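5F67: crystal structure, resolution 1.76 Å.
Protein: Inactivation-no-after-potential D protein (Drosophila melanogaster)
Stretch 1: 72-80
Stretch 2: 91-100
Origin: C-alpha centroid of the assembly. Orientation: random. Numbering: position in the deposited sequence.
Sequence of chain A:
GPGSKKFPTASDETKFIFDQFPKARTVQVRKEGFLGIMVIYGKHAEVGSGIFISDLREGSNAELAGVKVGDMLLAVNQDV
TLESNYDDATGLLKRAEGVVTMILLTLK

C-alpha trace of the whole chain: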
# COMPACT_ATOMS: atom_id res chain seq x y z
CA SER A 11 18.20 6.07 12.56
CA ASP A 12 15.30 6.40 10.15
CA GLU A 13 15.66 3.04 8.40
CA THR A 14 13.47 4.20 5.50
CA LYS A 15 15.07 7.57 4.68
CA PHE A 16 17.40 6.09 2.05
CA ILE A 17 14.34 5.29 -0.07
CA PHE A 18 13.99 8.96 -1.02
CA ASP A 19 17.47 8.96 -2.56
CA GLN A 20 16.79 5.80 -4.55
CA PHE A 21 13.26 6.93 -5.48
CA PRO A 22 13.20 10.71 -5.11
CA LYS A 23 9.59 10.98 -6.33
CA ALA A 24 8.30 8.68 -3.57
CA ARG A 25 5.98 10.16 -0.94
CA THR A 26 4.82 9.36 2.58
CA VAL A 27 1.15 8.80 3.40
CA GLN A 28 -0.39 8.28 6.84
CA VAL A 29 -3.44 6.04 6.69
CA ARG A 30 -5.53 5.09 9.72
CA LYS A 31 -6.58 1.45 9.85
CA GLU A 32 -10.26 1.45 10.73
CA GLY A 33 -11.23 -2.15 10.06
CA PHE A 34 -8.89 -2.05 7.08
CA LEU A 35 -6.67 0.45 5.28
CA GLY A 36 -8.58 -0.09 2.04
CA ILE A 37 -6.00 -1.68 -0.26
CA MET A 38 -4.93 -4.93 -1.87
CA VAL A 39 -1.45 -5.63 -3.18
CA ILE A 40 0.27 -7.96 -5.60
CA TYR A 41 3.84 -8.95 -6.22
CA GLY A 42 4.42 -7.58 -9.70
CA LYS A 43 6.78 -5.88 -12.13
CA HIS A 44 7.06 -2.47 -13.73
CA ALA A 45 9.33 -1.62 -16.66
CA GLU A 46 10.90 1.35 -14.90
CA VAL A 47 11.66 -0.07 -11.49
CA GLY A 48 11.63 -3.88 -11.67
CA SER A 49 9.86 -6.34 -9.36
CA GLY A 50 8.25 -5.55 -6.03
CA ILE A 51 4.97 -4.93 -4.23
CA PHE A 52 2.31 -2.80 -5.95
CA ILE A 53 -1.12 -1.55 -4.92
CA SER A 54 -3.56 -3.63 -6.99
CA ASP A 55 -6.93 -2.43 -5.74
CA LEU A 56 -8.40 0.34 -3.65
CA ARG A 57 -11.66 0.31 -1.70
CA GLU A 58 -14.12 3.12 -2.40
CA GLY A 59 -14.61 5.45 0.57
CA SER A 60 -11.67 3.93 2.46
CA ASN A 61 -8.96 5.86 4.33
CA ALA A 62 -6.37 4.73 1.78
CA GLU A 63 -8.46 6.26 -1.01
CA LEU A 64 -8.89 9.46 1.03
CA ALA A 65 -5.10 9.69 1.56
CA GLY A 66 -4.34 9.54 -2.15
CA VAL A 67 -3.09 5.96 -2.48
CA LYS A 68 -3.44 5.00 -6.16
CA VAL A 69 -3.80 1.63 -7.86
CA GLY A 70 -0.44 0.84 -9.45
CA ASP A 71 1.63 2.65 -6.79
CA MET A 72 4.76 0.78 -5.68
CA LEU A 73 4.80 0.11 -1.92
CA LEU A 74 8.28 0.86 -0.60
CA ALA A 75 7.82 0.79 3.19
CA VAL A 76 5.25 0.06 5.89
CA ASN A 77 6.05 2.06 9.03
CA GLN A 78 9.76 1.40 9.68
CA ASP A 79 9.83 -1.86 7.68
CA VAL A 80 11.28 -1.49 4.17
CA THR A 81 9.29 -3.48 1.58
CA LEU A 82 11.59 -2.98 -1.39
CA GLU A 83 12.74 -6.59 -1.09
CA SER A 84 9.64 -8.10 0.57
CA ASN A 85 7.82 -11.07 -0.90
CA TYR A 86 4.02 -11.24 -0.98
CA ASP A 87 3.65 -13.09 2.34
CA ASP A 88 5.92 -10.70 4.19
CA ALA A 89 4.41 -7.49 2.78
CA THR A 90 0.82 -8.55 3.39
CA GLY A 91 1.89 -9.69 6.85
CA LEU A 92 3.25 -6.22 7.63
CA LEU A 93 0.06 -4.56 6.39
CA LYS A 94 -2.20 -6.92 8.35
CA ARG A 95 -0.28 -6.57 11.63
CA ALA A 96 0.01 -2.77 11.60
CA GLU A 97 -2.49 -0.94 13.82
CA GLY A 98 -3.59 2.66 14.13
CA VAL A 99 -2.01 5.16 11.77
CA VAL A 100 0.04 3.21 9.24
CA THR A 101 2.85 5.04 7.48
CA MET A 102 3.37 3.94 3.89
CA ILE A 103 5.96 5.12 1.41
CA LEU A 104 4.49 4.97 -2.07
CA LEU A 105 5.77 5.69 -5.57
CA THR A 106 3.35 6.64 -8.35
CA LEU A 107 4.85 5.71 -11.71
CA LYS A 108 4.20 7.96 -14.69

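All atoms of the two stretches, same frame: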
# COMPACT_ATOMS: atom_id res chain seq x y z
N MET A 72 3.85 1.77 -6.27
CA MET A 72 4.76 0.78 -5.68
C MET A 72 4.85 1.05 -4.18
O MET A 72 5.01 2.19 -3.77
CB MET A 72 6.15 0.89 -6.30
CG MET A 72 7.11 -0.24 -5.93
SD MET A 72 8.74 0.05 -6.67
CE MET A 72 9.54 -1.52 -6.27
N LEU A 73 4.74 -0.00 -3.38
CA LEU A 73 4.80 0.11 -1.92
C LEU A 73 6.23 -0.14 -1.46
O LEU A 73 6.77 -1.25 -1.63
CB LEU A 73 3.85 -0.92 -1.28
CG LEU A 73 3.90 -0.96 0.25
CD1 LEU A 73 3.41 0.35 0.85
CD2 LEU A 73 3.07 -2.14 0.77
N LEU A 74 6.86 0.90 -0.90
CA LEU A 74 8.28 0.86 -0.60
C LEU A 74 8.59 0.66 0.89
O LEU A 74 9.66 0.15 1.24
CB LEU A 74 8.96 2.12 -1.12
CG LEU A 74 8.76 2.34 -2.63
CD1 LEU A 74 9.25 3.72 -3.04
CD2 LEU A 74 9.50 1.28 -3.41
N ALA A 75 7.68 1.07 1.76
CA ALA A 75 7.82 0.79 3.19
C ALA A 75 6.48 0.80 3.91
O ALA A 75 5.55 1.48 3.49
CB ALA A 75 8.75 1.80 3.84
N VAL A 76 6.40 0.03 4.99
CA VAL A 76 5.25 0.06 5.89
C VAL A 76 5.80 0.39 7.27
O VAL A 76 6.55 -0.41 7.84
CB VAL A 76 4.55 -1.30 5.94
CG1 VAL A 76 3.38 -1.27 6.94
CG2 VAL A 76 4.06 -1.67 4.55
N ASN A 77 5.42 1.55 7.81
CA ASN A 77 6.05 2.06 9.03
C ASN A 77 7.57 2.02 8.86
O ASN A 77 8.07 2.51 7.85
CB ASN A 77 5.57 1.32 10.29
CG ASN A 77 4.11 1.63 10.61
OD1 ASN A 77 3.62 2.72 10.33
ND2 ASN A 77 3.41 0.67 11.20
N GLN A 78 8.29 1.42 9.80
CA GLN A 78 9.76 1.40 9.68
C GLN A 78 10.29 0.16 8.96
O GLN A 78 11.51 -0.04 8.88
CB GLN A 78 10.42 1.54 11.05
CG GLN A 78 10.51 2.99 11.54
CD GLN A 78 11.54 3.80 10.77
OE1 GLN A 78 12.75 3.60 10.91
NE2 GLN A 78 11.06 4.73 9.95
N ASP A 79 9.40 -0.67 8.43
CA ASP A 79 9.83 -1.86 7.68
C ASP A 79 9.89 -1.62 6.17
O ASP A 79 8.87 -1.38 5.52
CB ASP A 79 8.93 -3.05 7.99
CG ASP A 79 9.02 -3.49 9.45
OD1 ASP A 79 10.04 -4.12 9.81
OD2 ASP A 79 8.08 -3.20 10.22
N VAL A 80 11.09 -1.69 5.61
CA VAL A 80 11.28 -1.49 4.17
C VAL A 80 10.71 -2.68 3.39
O VAL A 80 10.97 -3.83 3.74
CB VAL A 80 12.77 -1.31 3.84
CG1 VAL A 80 13.00 -1.30 2.33
CG2 VAL A 80 13.30 -0.03 4.48
N GLY A 91 1.78 -9.50 5.41
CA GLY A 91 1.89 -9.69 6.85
C GLY A 91 2.11 -8.37 7.57
O GLY A 91 1.50 -8.10 8.60
N LEU A 92 2.99 -7.52 7.03
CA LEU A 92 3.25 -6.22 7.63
C LEU A 92 1.99 -5.37 7.62
O LEU A 92 1.67 -4.71 8.61
CB LEU A 92 4.38 -5.50 6.88
CG LEU A 92 5.78 -6.10 7.03
CD1 LEU A 92 6.73 -5.52 5.98
CD2 LEU A 92 6.33 -5.84 8.43
N LEU A 93 1.27 -5.39 6.50
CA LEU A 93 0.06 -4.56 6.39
C LEU A 93 -1.03 -5.04 7.34
O LEU A 93 -1.71 -4.23 7.97
CB LEU A 93 -0.44 -4.53 4.94
CG LEU A 93 0.49 -3.80 3.99
CD1 LEU A 93 0.15 -4.18 2.56
CD2 LEU A 93 0.38 -2.28 4.22
N LYS A 94 -1.18 -6.36 7.47
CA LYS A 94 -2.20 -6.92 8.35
C LYS A 94 -1.91 -6.66 9.82
O LYS A 94 -2.83 -6.39 10.59
CB LYS A 94 -2.35 -8.42 8.11
CG LYS A 94 -2.89 -8.74 6.73
CD LYS A 94 -2.74 -10.23 6.42
CE LYS A 94 -3.86 -11.05 7.05
NZ LYS A 94 -4.97 -11.30 6.09
N ARG A 95 -0.64 -6.73 10.22
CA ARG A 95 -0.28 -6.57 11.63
C ARG A 95 -0.29 -5.13 12.13
O ARG A 95 -0.48 -4.89 13.32
CB ARG A 95 1.09 -7.19 11.92
CG ARG A 95 1.09 -8.71 11.79
CD ARG A 95 2.34 -9.32 12.41
NE ARG A 95 3.55 -8.84 11.75
CZ ARG A 95 4.06 -9.38 10.64
NH1 ARG A 95 3.46 -10.42 10.08
NH2 ARG A 95 5.16 -8.88 10.11
N ALA A 96 -0.07 -4.19 11.23
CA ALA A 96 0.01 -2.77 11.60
C ALA A 96 -1.32 -2.28 12.14
O ALA A 96 -2.38 -2.63 11.62
CB ALA A 96 0.44 -1.94 10.39
N GLU A 97 -1.27 -1.47 13.20
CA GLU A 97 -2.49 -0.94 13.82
C GLU A 97 -2.40 0.57 13.85
O GLU A 97 -1.32 1.13 13.78
CB GLU A 97 -2.62 -1.42 15.27
CG GLU A 97 -2.55 -2.93 15.49
CD GLU A 97 -2.37 -3.29 16.96
OE1 GLU A 97 -1.81 -4.36 17.26
OE2 GLU A 97 -2.79 -2.48 17.82
N GLY A 98 -3.56 1.22 13.98
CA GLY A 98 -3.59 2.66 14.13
C GLY A 98 -3.24 3.36 12.84
O GLY A 98 -3.62 2.90 11.76
N VAL A 99 -2.50 4.46 12.95
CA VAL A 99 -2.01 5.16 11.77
C VAL A 99 -0.81 4.43 11.16
O VAL A 99 0.24 4.30 11.80
CB VAL A 99 -1.63 6.60 12.09
CG1 VAL A 99 -1.12 7.31 10.83
CG2 VAL A 99 -2.84 7.33 12.63
N VAL A 100 -0.98 3.99 9.92
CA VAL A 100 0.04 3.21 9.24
C VAL A 100 0.73 4.10 8.23
O VAL A 100 0.08 4.71 7.37
CB VAL A 100 -0.58 1.98 8.54
CG1 VAL A 100 0.52 1.11 7.90
CG2 VAL A 100 -1.41 1.16 9.53
O HOH W 1 0.89 1.52 12.66

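A small apolar contact joins the strand and turn of the first stretch to the helix end and following segment of the second, with no direct hydrogen bond and one bridging water at its edge. V76, buried at the end of strand 72-76, is the hub. Its CB lies 4.3 Å from CB of L92, its CG2 packs 3.7 Å from CD2 of L93, and its CG1 sits 3.8 Å from CG1 of V100. Compact, branched valine suits this place because its two methyls both lie against L93, and CG1 also meets V100. Three residues earlier, L73 also points toward the helix, its CD2 reaching CD1 of L93 at 4.0 Å. Long and apolar, L73 and L93 span the gap between strand and helix, whose axes approach to 9.4 Å, and bury methyl groups there. L93 starts sideways, but its m,t rotamer brings its end in to both partners.

Beyond V76 the chain reverses in a type II' turn, closed by V76 N to D79 O and D79 N to V76 O, each 2.9 Å. D79 is exposed, yet its OD2 comes within 3.6 Å of CD2 of L92. N77 ND2 lies 4.0 Å from CB of A96 and donates to a water, which donates to O of E97 and O of V99.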